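Local coordinates for protein acyl-CoA dehydrogenase (Slackia heliotrinireducens, PDB 4RM7) that belongs to the acyl-CoA dehydrogenase family, with helical N- and C-terminal domains on either side of a beta-sheet middle domain in the chain, and assembles from four protein chains, at residues Thr67-Phe71 with Glu308-Gly312; Pro167-Ala173 with Ser186-Arg192; Arg316-Ala320 with Ile375-Ile380. One frame throughout, in Å; residues are numbered along the deposited sequence.

Contact 1 (Thr67-Phe71 with Glu308-Gly312); sequences TYDLF and EYDRG
Asp310, near the C-terminal end of helix 282-311, presents its carboxylate to the backbone of Leu70 and Phe71 at the start of helix 70-84. This joins the N-terminal helical domain of the acyl-CoA dehydrogenase fold to its C-terminal helical bundle. First-turn N-H groups have no carbonyl of an earlier turn to bond, and here an aspartate distant in sequence satisfies two of them. Leu70 N donates to Asp310 OD1 at 2.9 Å, meeting the syn lone pair. Phe71 N reaches Asp310 OD2 at 3.0 Å, also on the syn side but 18° out of the carboxylate plane. With CG turned beside its own backbone N (chi1 -65°), Asp310 holds both oxygens against successive amides, and the forked grip limits rotation of the carboxylate. The positive end of the helix probably helps to keep the group ionised.

Asp69 occupies the N-cap position, but its side chain makes no capping bond, which leaves the amides to Asp310. Its own OD2 is taken by a salt bridge to Arg63 and a bond from Gly58 N, which probably offsets its charge, with Asp69 OD1 5.1 Å from Asp310 OD1. Thr67 OG1 donates to Tyr68 O at 3.1 Å, while Tyr68 OH is paired with Glu101.

An apolar patch adjoins the polar one. Leu70 is branched and buried, and its CD2 methyl approaches the Tyr309 ring obliquely; its side chain also packs on Tyr244 and Phe248 of helix 234-270. Gly312 suits the helix end, where a Schellman motif requires positive phi (77°). There Gly312 N bonds back to Tyr309 O at 2.8 Å.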
ATOM      1  N   THR A  67      30.458  16.920 -21.474  1.00 75.57           N
ATOM      2  CA  THR A  67      29.806  15.993 -20.557  1.00 68.72           C
ATOM      3  C   THR A  67      29.847  14.555 -21.070  1.00 61.45           C
ATOM      4  O   THR A  67      30.103  14.307 -22.249  1.00 64.13           O
ATOM      5  CB  THR A  67      28.339  16.383 -20.336  1.00 63.98           C
ATOM      6  OG1 THR A  67      27.602  16.121 -21.536  1.00 65.68           O
ATOM      7  CG2 THR A  67      28.220  17.859 -19.994  1.00 56.82           C
ATOM      8  N   TYR A  68      29.584  13.608 -20.177  1.00 53.02           N
ATOM      9  CA  TYR A  68      29.329  12.243 -20.594  1.00 47.54           C
ATOM     10  C   TYR A  68      27.934  12.135 -21.241  1.00 50.58           C
ATOM     11  O   TYR A  68      27.124  13.070 -21.183  1.00 53.89           O
ATOM     12  CB  TYR A  68      29.461  11.299 -19.406  1.00 44.90           C
ATOM     13  CG  TYR A  68      30.874  11.241 -18.879  1.00 52.05           C
ATOM     14  CD1 TYR A  68      31.779  10.307 -19.373  1.00 54.01           C
ATOM     15  CD2 TYR A  68      31.321  12.141 -17.911  1.00 57.96           C
ATOM     16  CE1 TYR A  68      33.080  10.260 -18.910  1.00 55.02           C
ATOM     17  CE2 TYR A  68      32.626  12.097 -17.442  1.00 59.33           C
ATOM     18  CZ  TYR A  68      33.497  11.156 -17.952  1.00 55.85           C
ATOM     19  OH  TYR A  68      34.791  11.096 -17.504  1.00 58.20           O
ATOM     20  N   ASP A  69      27.665  11.004 -21.882  1.00 49.12           N
ATOM     21  CA  ASP A  69      26.348  10.747 -22.441  1.00 48.50           C
ATOM     22  C   ASP A  69      25.562   9.884 -21.449  1.00 52.73           C
ATOM     23  O   ASP A  69      25.683   8.647 -21.449  1.00 49.96           O
ATOM     24  CB  ASP A  69      26.455  10.057 -23.800  1.00 44.42           C
ATOM     25  CG  ASP A  69      27.118  10.935 -24.867  1.00 55.96           C
ATOM     26  OD1 ASP A  69      26.981  12.183 -24.811  1.00 68.03           O
ATOM     27  OD2 ASP A  69      27.773  10.370 -25.779  1.00 53.91           O
ATOM     28  N   LEU A  70      24.764  10.542 -20.608  1.00 42.95           N
ATOM     29  CA  LEU A  70      24.132   9.890 -19.455  1.00 47.56           C
ATOM     30  C   LEU A  70      23.119   8.784 -19.817  1.00 46.80           C
ATOM     31  O   LEU A  70      23.114   7.726 -19.193  1.00 45.75           O
ATOM     32  CB  LEU A  70      23.448  10.939 -18.573  1.00 42.28           C
ATOM     33  CG  LEU A  70      23.005  10.436 -17.200  1.00 40.55           C
ATOM     34  CD1 LEU A  70      24.154   9.855 -16.426  1.00 37.68           C
ATOM     35  CD2 LEU A  70      22.426  11.550 -16.411  1.00 37.57           C
ATOM     36  N   PHE A  71      22.268   9.025 -20.811  1.00 41.06           N
ATOM     37  CA  PHE A  71      21.333   8.000 -21.252  1.00 40.99           C
ATOM     38  C   PHE A  71      22.097   6.753 -21.682  1.00 47.51           C
ATOM     39  O   PHE A  71      21.710   5.639 -21.332  1.00 44.41           O
ATOM     40  CB  PHE A  71      20.456   8.501 -22.397  1.00 35.13           C
ATOM     41  CG  PHE A  71      19.417   7.511 -22.841  1.00 36.67           C
ATOM     42  CD1 PHE A  71      18.565   6.917 -21.916  1.00 44.60           C
ATOM     43  CD2 PHE A  71      19.279   7.171 -24.179  1.00 39.60           C
ATOM     44  CE1 PHE A  71      17.586   5.988 -22.321  1.00 45.13           C
ATOM     45  CE2 PHE A  71      18.304   6.234 -24.599  1.00 44.12           C
ATOM     46  CZ  PHE A  71      17.456   5.652 -23.667  1.00 41.66           C
ATOM     47  N   GLU A 308      16.944  14.151 -20.075  1.00 53.02           N
ATOM     48  CA  GLU A 308      16.978  15.578 -19.701  1.00 51.77           C
ATOM     49  C   GLU A 308      18.397  16.127 -19.636  1.00 52.24           C
ATOM     50  O   GLU A 308      18.679  17.186 -20.182  1.00 54.02           O
ATOM     51  CB  GLU A 308      16.314  15.821 -18.347  1.00 51.19           C
ATOM     52  CG  GLU A 308      14.861  16.208 -18.402  1.00 50.22           C
ATOM     53  CD  GLU A 308      14.288  16.490 -17.016  1.00 57.58           C
ATOM     54  OE1 GLU A 308      15.012  16.314 -16.017  1.00 60.47           O
ATOM     55  OE2 GLU A 308      13.116  16.910 -16.923  1.00 67.60           O
ATOM     56  N   TYR A 309      19.288  15.422 -18.950  1.00 46.96           N
ATOM     57  CA  TYR A 309      20.670  15.870 -18.886  1.00 53.00           C
ATOM     58  C   TYR A 309      21.233  16.051 -20.275  1.00 53.09           C
ATOM     59  O   TYR A 309      21.852  17.060 -20.574  1.00 59.81           O
ATOM     60  CB  TYR A 309      21.542  14.884 -18.130  1.00 54.68           C
ATOM     61  CG  TYR A 309      21.586  15.089 -16.645  1.00 51.11           C
ATOM     62  CD1 TYR A 309      22.383  16.084 -16.074  1.00 48.15           C
ATOM     63  CD2 TYR A 309      20.842  14.271 -15.804  1.00 52.07           C
ATOM     64  CE1 TYR A 309      22.419  16.252 -14.701  1.00 49.49           C
ATOM     65  CE2 TYR A 309      20.891  14.413 -14.429  1.00 53.49           C
ATOM     66  CZ  TYR A 309      21.673  15.399 -13.885  1.00 52.58           C
ATOM     67  OH  TYR A 309      21.684  15.524 -12.524  1.00 58.74           O
ATOM     68  N   ASP A 310      21.004  15.068 -21.129  1.00 49.72           N
ATOM     69  CA  ASP A 310      21.657  15.062 -22.423  1.00 50.92           C
ATOM     70  C   ASP A 310      21.109  16.184 -23.302  1.00 54.73           C
ATOM     71  O   ASP A 310      21.794  16.649 -24.200  1.00 59.89           O
ATOM     72  CB  ASP A 310      21.501  13.697 -23.100  1.00 53.49           C
ATOM     73  CG  ASP A 310      22.212  12.561 -22.336  1.00 57.44           C
ATOM     74  OD1 ASP A 310      23.131  12.820 -21.524  1.00 57.82           O
ATOM     75  OD2 ASP A 310      21.858  11.389 -22.568  1.00 60.82           O
ATOM     76  N   ARG A 311      19.883  16.628 -23.025  1.00 52.88           N
ATOM     77  CA  ARG A 311      19.331  17.811 -23.684  1.00 54.53           C
ATOM     78  C   ARG A 311      19.835  19.127 -23.090  1.00 54.82           C
ATOM     79  O   ARG A 311      19.586  20.181 -23.649  1.00 55.71           O
ATOM     80  CB  ARG A 311      17.809  17.845 -23.594  1.00 53.38           C
ATOM     81  CG  ARG A 311      17.082  16.841 -24.397  1.00 49.29           C
ATOM     82  CD  ARG A 311      15.598  17.195 -24.456  1.00 56.17           C
ATOM     83  NE  ARG A 311      14.852  17.103 -23.193  1.00 58.99           N
ATOM     84  CZ  ARG A 311      14.304  15.979 -22.726  1.00 64.10           C
ATOM     85  NH1 ARG A 311      14.459  14.832 -23.383  1.00 59.31           N
ATOM     86  NH2 ARG A 311      13.619  15.996 -21.590  1.00 65.53           N
ATOM     87  N   GLY A 312      20.488  19.075 -21.937  1.00 55.03           N
ATOM     88  CA  GLY A 312      20.875  20.288 -21.232  1.00 51.85           C
ATOM     89  C   GLY A 312      19.720  20.945 -20.491  1.00 54.60           C
ATOM     90  O   GLY A 312      19.718  22.150 -20.281  1.00 67.34           O
TER

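Contact 2 (Pro167-Ala173 with Ser186-Arg192); sequences PALLVSA and SFWMVPR
Leu169 and Val190 face each other as a hydrogen-bonded pair of an antiparallel beta hairpin: Leu169 N donates to Val190 O at 2.7 Å, and Val190 N returns a bond to Leu169 O. Val171 and Trp188 repeat the exchange two residues on, and Ala173 N bonds Ser186 O. Past the strand end, Arg192 N donates to Pro167 O at 2.9 Å.

Side chains alternate between the sheet's two faces. On one, Leu170 CD1 reaches Phe187 CD1 at 3.6 Å, the two side chains crossing at about a right angle, while Leu170 CB meets the CE methyl of selenomethionine Met189, whose chain folds back at chi2 and chi3. Ser172 CB makes an off-centre CH-pi contact with the Phe187 ring, 4.3 Å from its centroid, and sends OG to Lys157. On the other face, the methyl of Ala173 is small enough to fit beside Trp188 CD1, 4.1 Å away.

Ser186 OG, placed between its backbone N and carbonyl carbon (chi1 72°), donates to Ala173 O at 2.7 Å and accepts from Trp188 NE1 at 2.8 Å. Farther out, Met153 of strand 151-161 packs on Val171 and Trp188, and Phe217 of strand 212-221 on Leu169 and Val171. Within this middle-domain sheet, the Ser186 hydroxyl gives the buried indole N-H of Trp188 an acceptor and helps fix the ring's rotation.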
ATOM      1  N   PRO A 167      44.397   2.109  -2.591  1.00 61.53           N
ATOM      2  CA  PRO A 167      45.722   2.723  -2.462  1.00 61.96           C
ATOM      3  C   PRO A 167      45.664   4.168  -1.983  1.00 60.33           C
ATOM      4  O   PRO A 167      46.593   4.649  -1.353  1.00 61.36           O
ATOM      5  CB  PRO A 167      46.276   2.655  -3.885  1.00 61.38           C
ATOM      6  CG  PRO A 167      45.585   1.509  -4.497  1.00 64.92           C
ATOM      7  CD  PRO A 167      44.208   1.492  -3.914  1.00 61.56           C
ATOM      8  N   ALA A 168      44.573   4.853  -2.272  1.00 56.97           N
ATOM      9  CA  ALA A 168      44.467   6.256  -1.922  1.00 55.08           C
ATOM     10  C   ALA A 168      43.011   6.648  -1.661  1.00 61.58           C
ATOM     11  O   ALA A 168      42.078   6.032  -2.185  1.00 57.68           O
ATOM     12  CB  ALA A 168      45.054   7.103  -3.016  1.00 54.73           C
ATOM     13  N   LEU A 169      42.831   7.685  -0.855  1.00 60.13           N
ATOM     14  CA  LEU A 169      41.510   8.134  -0.468  1.00 52.05           C
ATOM     15  C   LEU A 169      41.272   9.565  -0.918  1.00 56.95           C
ATOM     16  O   LEU A 169      41.992  10.481  -0.517  1.00 62.42           O
ATOM     17  CB  LEU A 169      41.350   8.016   1.042  1.00 50.96           C
ATOM     18  CG  LEU A 169      41.436   6.575   1.521  1.00 55.88           C
ATOM     19  CD1 LEU A 169      41.614   6.510   3.027  1.00 62.57           C
ATOM     20  CD2 LEU A 169      40.176   5.857   1.122  1.00 53.64           C
ATOM     21  N   LEU A 170      40.275   9.754  -1.774  1.00 55.65           N
ATOM     22  CA  LEU A 170      39.885  11.087  -2.186  1.00 53.33           C
ATOM     23  C   LEU A 170      38.893  11.640  -1.163  1.00 54.02           C
ATOM     24  O   LEU A 170      37.724  11.254  -1.127  1.00 56.94           O
ATOM     25  CB  LEU A 170      39.295  11.069  -3.593  1.00 57.38           C
ATOM     26  CG  LEU A 170      38.871  12.449  -4.128  1.00 62.39           C
ATOM     27  CD1 LEU A 170      39.983  13.479  -3.961  1.00 65.36           C
ATOM     28  CD2 LEU A 170      38.452  12.372  -5.577  1.00 62.67           C
ATOM     29  N   VAL A 171      39.375  12.553  -0.334  1.00 57.05           N
ATOM     30  CA  VAL A 171      38.660  12.963   0.867  1.00 61.41           C
ATOM     31  C   VAL A 171      38.165  14.392   0.809  1.00 68.61           C
ATOM     32  O   VAL A 171      38.916  15.309   0.486  1.00 68.11           O
ATOM     33  CB  VAL A 171      39.544  12.822   2.118  1.00 57.01           C
ATOM     34  CG1 VAL A 171      38.717  12.992   3.362  1.00 53.66           C
ATOM     35  CG2 VAL A 171      40.203  11.464   2.128  1.00 58.00           C
ATOM     36  N   SER A 172      36.886  14.558   1.131  1.00 68.37           N
ATOM     37  CA  SER A 172      36.263  15.860   1.227  1.00 71.86           C
ATOM     38  C   SER A 172      36.456  16.396   2.640  1.00 76.39           C
ATOM     39  O   SER A 172      36.237  15.668   3.607  1.00 77.11           O
ATOM     40  CB  SER A 172      34.787  15.763   0.887  1.00 69.63           C
ATOM     41  OG  SER A 172      34.106  15.088   1.924  1.00 72.77           O
ATOM     42  N   ALA A 173      36.861  17.661   2.756  1.00 71.51           N
ATOM     43  CA  ALA A 173      37.201  18.247   4.057  1.00 73.24           C
ATOM     44  C   ALA A 173      37.053  19.766   4.084  1.00 79.05           C
ATOM     45  O   ALA A 173      37.219  20.433   3.065  1.00 81.57           O
ATOM     46  CB  ALA A 173      38.638  17.867   4.450  1.00 66.52           C
ATOM     47  N   SER A 186      37.051  21.506   0.370  1.00 76.07           N
ATOM     48  CA  SER A 186      38.301  21.086  -0.248  1.00 72.49           C
ATOM     49  C   SER A 186      38.357  19.584  -0.433  1.00 68.47           C
ATOM     50  O   SER A 186      37.760  18.831   0.343  1.00 69.07           O
ATOM     51  CB  SER A 186      39.484  21.531   0.596  1.00 77.09           C
ATOM     52  OG  SER A 186      39.568  20.762   1.782  1.00 71.40           O
ATOM     53  N   PHE A 187      39.080  19.153  -1.463  1.00 68.47           N
ATOM     54  CA  PHE A 187      39.306  17.735  -1.714  1.00 64.59           C
ATOM     55  C   PHE A 187      40.791  17.426  -1.580  1.00 71.13           C
ATOM     56  O   PHE A 187      41.635  18.219  -1.993  1.00 73.48           O
ATOM     57  CB  PHE A 187      38.810  17.326  -3.102  1.00 61.87           C
ATOM     58  CG  PHE A 187      37.435  16.698  -3.109  1.00 68.26           C
ATOM     59  CD1 PHE A 187      37.231  15.428  -2.579  1.00 69.37           C
ATOM     60  CD2 PHE A 187      36.352  17.363  -3.678  1.00 74.37           C
ATOM     61  CE1 PHE A 187      35.972  14.842  -2.591  1.00 64.80           C
ATOM     62  CE2 PHE A 187      35.087  16.782  -3.698  1.00 72.55           C
ATOM     63  CZ  PHE A 187      34.900  15.519  -3.155  1.00 67.06           C
ATOM     64  N   TRP A 188      41.100  16.263  -1.012  1.00 69.26           N
ATOM     65  CA  TRP A 188      42.477  15.841  -0.796  1.00 61.20           C
ATOM     66  C   TRP A 188      42.693  14.398  -1.236  1.00 65.57           C
ATOM     67  O   TRP A 188      41.987  13.498  -0.783  1.00 65.24           O
ATOM     68  CB  TRP A 188      42.841  15.972   0.675  1.00 56.32           C
ATOM     69  CG  TRP A 188      42.696  17.339   1.236  1.00 64.92           C
ATOM     70  CD1 TRP A 188      41.539  17.956   1.619  1.00 70.92           C
ATOM     71  CD2 TRP A 188      43.757  18.258   1.517  1.00 66.03           C
ATOM     72  NE1 TRP A 188      41.818  19.215   2.111  1.00 70.32           N
ATOM     73  CE2 TRP A 188      43.171  19.420   2.059  1.00 68.55           C
ATOM     74  CE3 TRP A 188      45.146  18.215   1.357  1.00 67.51           C
ATOM     75  CZ2 TRP A 188      43.927  20.523   2.435  1.00 77.48           C
ATOM     76  CZ3 TRP A 188      45.893  19.308   1.736  1.00 72.30           C
ATOM     77  CH2 TRP A 188      45.284  20.448   2.266  1.00 76.66           C
HETATM   78  N   MSE A 189      43.679  14.165  -2.096  1.00 64.75           N
HETATM   79  CA  MSE A 189      44.019  12.803  -2.501  1.00 60.86           C
HETATM   80  C   MSE A 189      45.072  12.219  -1.553  1.00 67.35           C
HETATM   81  O   MSE A 189      46.275  12.413  -1.741  1.00 73.61           O
HETATM   82  CB  MSE A 189      44.520  12.783  -3.950  1.00 57.81           C
HETATM   83  CG  MSE A 189      44.798  11.393  -4.506  1.00 53.98           C
HETATM   84 SE   MSE A 189      43.201  10.282  -4.618  0.70 71.97          SE
HETATM   85  CE  MSE A 189      42.262  11.170  -6.066  1.00 71.39           C
ATOM     86  N   VAL A 190      44.615  11.504  -0.530  1.00 63.05           N
ATOM     87  CA  VAL A 190      45.503  11.051   0.533  1.00 55.14           C
ATOM     88  C   VAL A 190      45.954   9.615   0.347  1.00 61.86           C
ATOM     89  O   VAL A 190      45.128   8.713   0.251  1.00 62.85           O
ATOM     90  CB  VAL A 190      44.816  11.181   1.901  1.00 56.74           C
ATOM     91  CG1 VAL A 190      45.752  10.759   3.028  1.00 53.08           C
ATOM     92  CG2 VAL A 190      44.320  12.602   2.105  1.00 60.04           C
ATOM     93  N   PRO A 191      47.275   9.396   0.288  1.00 70.66           N
ATOM     94  CA  PRO A 191      47.851   8.043   0.243  1.00 64.96           C
ATOM     95  C   PRO A 191      47.417   7.230   1.452  1.00 67.72           C
ATOM     96  O   PRO A 191      47.450   7.752   2.566  1.00 72.38           O
ATOM     97  CB  PRO A 191      49.365   8.292   0.277  1.00 61.49           C
ATOM     98  CG  PRO A 191      49.537   9.705  -0.170  1.00 68.99           C
ATOM     99  CD  PRO A 191      48.310  10.443   0.282  1.00 72.02           C
ATOM    100  N   ARG A 192      47.030   5.978   1.241  1.00 74.26           N
ATOM    101  CA  ARG A 192      46.527   5.127   2.314  1.00 73.81           C
ATOM    102  C   ARG A 192      47.653   4.799   3.300  1.00 75.53           C
ATOM    103  O   ARG A 192      47.409   4.338   4.418  1.00 86.88           O
ATOM    104  CB  ARG A 192      45.909   3.850   1.722  1.00 66.03           C
ATOM    105  CG  ARG A 192      45.396   2.827   2.726  1.00 67.14           C
ATOM    106  CD  ARG A 192      43.999   3.158   3.274  1.00 72.70           C
ATOM    107  NE  ARG A 192      43.358   1.983   3.875  1.00 74.61           N
ATOM    108  CZ  ARG A 192      43.717   1.447   5.043  1.00 78.47           C
ATOM    109  NH1 ARG A 192      43.085   0.378   5.502  1.00 82.89           N
ATOM    110  NH2 ARG A 192      44.712   1.966   5.756  1.00 73.73           N
TER

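Contact 3 (Arg316-Ala320 with Ile375-Ile380); sequences RLSVA and IAAPLI
Leu317 swings its CG away from its backbone N (chi1 -175°), which carries both methyls to helix 369-386: CD1 meets Ala376 CB at 3.7 Å and CD2 meets Ile380 CG1 at 3.9 Å. Leu379 has the other common rotamer, CG beside the backbone N (chi1 -58°), and its CD1 comes to rest 3.7 Å from Arg316 CB.

The arginine meets aliphatic groups both with its CB and with its guanidinium. Its chain bends at chi2 and chi3, so that Leu379 CD1 lies over one face of the guanidinium, while the CG2 branch of Ile375 approaches NH1 obliquely at 3.7 Å. Arginine suits this partly exposed margin, since its methylenes and flat face pack against aliphatic groups. Alanine serves farther in: Ala320 CB sits 4.0 Å from Ile375 CG2 and 4.1 Å from Ala376 CB, small side chains that let the backbones come close. No hydrogen bond links the two segments; the contact consists of van der Waals packing, most of it between apolar side chains. Their axes approach to 9.2 Å and cross at -139°, nearer antiparallel than perpendicular. Pro378, lacking an N-H, stands where helix 369-386 is kinked.

The contact belongs to the C-terminal helical bundle. Tyr239 of helix 234-270 touches both Arg316 and Ile375, and Thr289 of the second subunit packs on Ala376 and Ile380, so helix 369-386 lies between helix 316-341 of its own bundle and the second subunit.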
ATOM      1  N   ARG A 316      16.384  19.355 -11.084  1.00 42.59           N
ATOM      2  CA  ARG A 316      16.621  18.637  -9.834  1.00 37.23           C
ATOM      3  C   ARG A 316      15.450  17.741  -9.438  1.00 40.46           C
ATOM      4  O   ARG A 316      15.643  16.647  -8.912  1.00 49.04           O
ATOM      5  CB  ARG A 316      16.906  19.624  -8.710  1.00 44.27           C
ATOM      6  CG  ARG A 316      18.181  20.433  -8.900  1.00 55.19           C
ATOM      7  CD  ARG A 316      19.034  20.420  -7.648  1.00 63.24           C
ATOM      8  NE  ARG A 316      18.372  21.027  -6.486  1.00 79.70           N
ATOM      9  CZ  ARG A 316      18.318  20.470  -5.273  1.00 80.11           C
ATOM     10  NH1 ARG A 316      18.877  19.279  -5.055  1.00 75.18           N
ATOM     11  NH2 ARG A 316      17.696  21.101  -4.284  1.00 74.66           N
ATOM     12  N   LEU A 317      14.232  18.212  -9.700  1.00 48.14           N
ATOM     13  CA  LEU A 317      13.027  17.517  -9.268  1.00 38.44           C
ATOM     14  C   LEU A 317      12.859  16.170  -9.949  1.00 39.99           C
ATOM     15  O   LEU A 317      12.382  15.221  -9.324  1.00 41.60           O
ATOM     16  CB  LEU A 317      11.808  18.358  -9.546  1.00 33.69           C
ATOM     17  CG  LEU A 317      10.503  17.762  -9.030  1.00 35.02           C
ATOM     18  CD1 LEU A 317      10.633  17.461  -7.528  1.00 29.25           C
ATOM     19  CD2 LEU A 317       9.419  18.777  -9.280  1.00 31.68           C
ATOM     20  N   SER A 318      13.235  16.088 -11.222  1.00 33.42           N
ATOM     21  CA  SER A 318      13.168  14.817 -11.944  1.00 36.45           C
ATOM     22  C   SER A 318      13.984  13.751 -11.223  1.00 42.06           C
ATOM     23  O   SER A 318      13.516  12.636 -11.018  1.00 48.92           O
ATOM     24  CB  SER A 318      13.690  14.955 -13.373  1.00 38.23           C
ATOM     25  OG  SER A 318      12.894  15.819 -14.151  1.00 41.02           O
ATOM     26  N   VAL A 319      15.209  14.107 -10.847  1.00 39.54           N
ATOM     27  CA  VAL A 319      16.121  13.180 -10.188  1.00 38.06           C
ATOM     28  C   VAL A 319      15.617  12.821  -8.789  1.00 39.15           C
ATOM     29  O   VAL A 319      15.726  11.684  -8.347  1.00 42.60           O
ATOM     30  CB  VAL A 319      17.534  13.780 -10.121  1.00 34.64           C
ATOM     31  CG1 VAL A 319      18.424  13.012  -9.137  1.00 33.85           C
ATOM     32  CG2 VAL A 319      18.151  13.812 -11.529  1.00 30.93           C
ATOM     33  N   ALA A 320      15.026  13.788  -8.107  1.00 40.54           N
ATOM     34  CA  ALA A 320      14.472  13.526  -6.788  1.00 34.66           C
ATOM     35  C   ALA A 320      13.259  12.579  -6.857  1.00 37.05           C
ATOM     36  O   ALA A 320      13.111  11.692  -6.016  1.00 40.49           O
ATOM     37  CB  ALA A 320      14.095  14.848  -6.110  1.00 30.09           C
ATOM     38  N   ILE A 375      14.119  17.453  -0.417  1.00 53.77           N
ATOM     39  CA  ILE A 375      14.608  18.090  -1.632  1.00 52.02           C
ATOM     40  C   ILE A 375      13.476  18.456  -2.604  1.00 53.75           C
ATOM     41  O   ILE A 375      13.499  19.503  -3.243  1.00 64.95           O
ATOM     42  CB  ILE A 375      15.603  17.146  -2.354  1.00 50.56           C
ATOM     43  CG1 ILE A 375      16.890  17.001  -1.545  1.00 50.84           C
ATOM     44  CG2 ILE A 375      15.883  17.592  -3.803  1.00 38.71           C
ATOM     45  CD1 ILE A 375      17.757  15.866  -2.069  1.00 49.33           C
ATOM     46  N   ALA A 376      12.485  17.577  -2.712  1.00 48.04           N
ATOM     47  CA  ALA A 376      11.481  17.683  -3.762  1.00 48.26           C
ATOM     48  C   ALA A 376      10.335  18.656  -3.461  1.00 53.86           C
ATOM     49  O   ALA A 376       9.829  19.320  -4.372  1.00 48.29           O
ATOM     50  CB  ALA A 376      10.908  16.306  -4.066  1.00 33.18           C
ATOM     51  N   ALA A 377       9.908  18.733  -2.204  1.00 57.46           N
ATOM     52  CA  ALA A 377       8.705  19.502  -1.888  1.00 54.07           C
ATOM     53  C   ALA A 377       8.841  20.993  -2.247  1.00 52.08           C
ATOM     54  O   ALA A 377       7.913  21.556  -2.833  1.00 50.91           O
ATOM     55  CB  ALA A 377       8.333  19.332  -0.429  1.00 56.37           C
ATOM     56  N   PRO A 378       9.986  21.640  -1.917  1.00 42.50           N
ATOM     57  CA  PRO A 378      10.077  23.047  -2.345  1.00 40.73           C
ATOM     58  C   PRO A 378      10.134  23.215  -3.867  1.00 45.50           C
ATOM     59  O   PRO A 378       9.580  24.186  -4.392  1.00 57.04           O
ATOM     60  CB  PRO A 378      11.380  23.553  -1.683  1.00 37.42           C
ATOM     61  CG  PRO A 378      12.090  22.341  -1.225  1.00 50.71           C
ATOM     62  CD  PRO A 378      11.057  21.296  -0.969  1.00 48.80           C
ATOM     63  N   LEU A 379      10.773  22.284  -4.565  1.00 45.69           N
ATOM     64  CA  LEU A 379      10.809  22.322  -6.026  1.00 43.07           C
ATOM     65  C   LEU A 379       9.419  22.151  -6.637  1.00 48.15           C
ATOM     66  O   LEU A 379       9.115  22.720  -7.692  1.00 47.38           O
ATOM     67  CB  LEU A 379      11.753  21.244  -6.549  1.00 38.36           C
ATOM     68  CG  LEU A 379      13.181  21.406  -6.003  1.00 40.18           C
ATOM     69  CD1 LEU A 379      14.032  20.249  -6.411  1.00 38.87           C
ATOM     70  CD2 LEU A 379      13.781  22.714  -6.507  1.00 38.09           C
ATOM     71  N   ILE A 380       8.582  21.362  -5.968  1.00 44.47           N
ATOM     72  CA  ILE A 380       7.204  21.168  -6.390  1.00 38.23           C
ATOM     73  C   ILE A 380       6.400  22.473  -6.207  1.00 42.40           C
ATOM     74  O   ILE A 380       5.682  22.890  -7.111  1.00 44.19           O
ATOM     75  CB  ILE A 380       6.559  20.003  -5.618  1.00 38.06           C
ATOM     76  CG1 ILE A 380       7.168  18.670  -6.084  1.00 40.04           C
ATOM     77  CG2 ILE A 380       5.045  19.986  -5.803  1.00 36.75           C
ATOM     78  CD1 ILE A 380       6.745  17.473  -5.251  1.00 35.86           C
TER

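From the N terminus, the chain first supplies 67-71, at the head of helix 70-84, and closes contact 1 only at 308-312, after 236 intervening residues. Within that long loop lies contact 2, a local hairpin in the middle-domain sheet; its nearest atoms stay about 13 Å from contact 1. Contact 3 follows in series, opening at 316-320 and closing at 375-380 after a mostly helical excursion. Contacts 1 and 3 adjoin because helices 282-311 and 316-341 are consecutive: Glu308 OE1 and Ser318 OG probably share a hydrogen bond (2.9 Å). Contact 1 ties the two helical domains together, while contacts 2 and 3 each join elements within one domain.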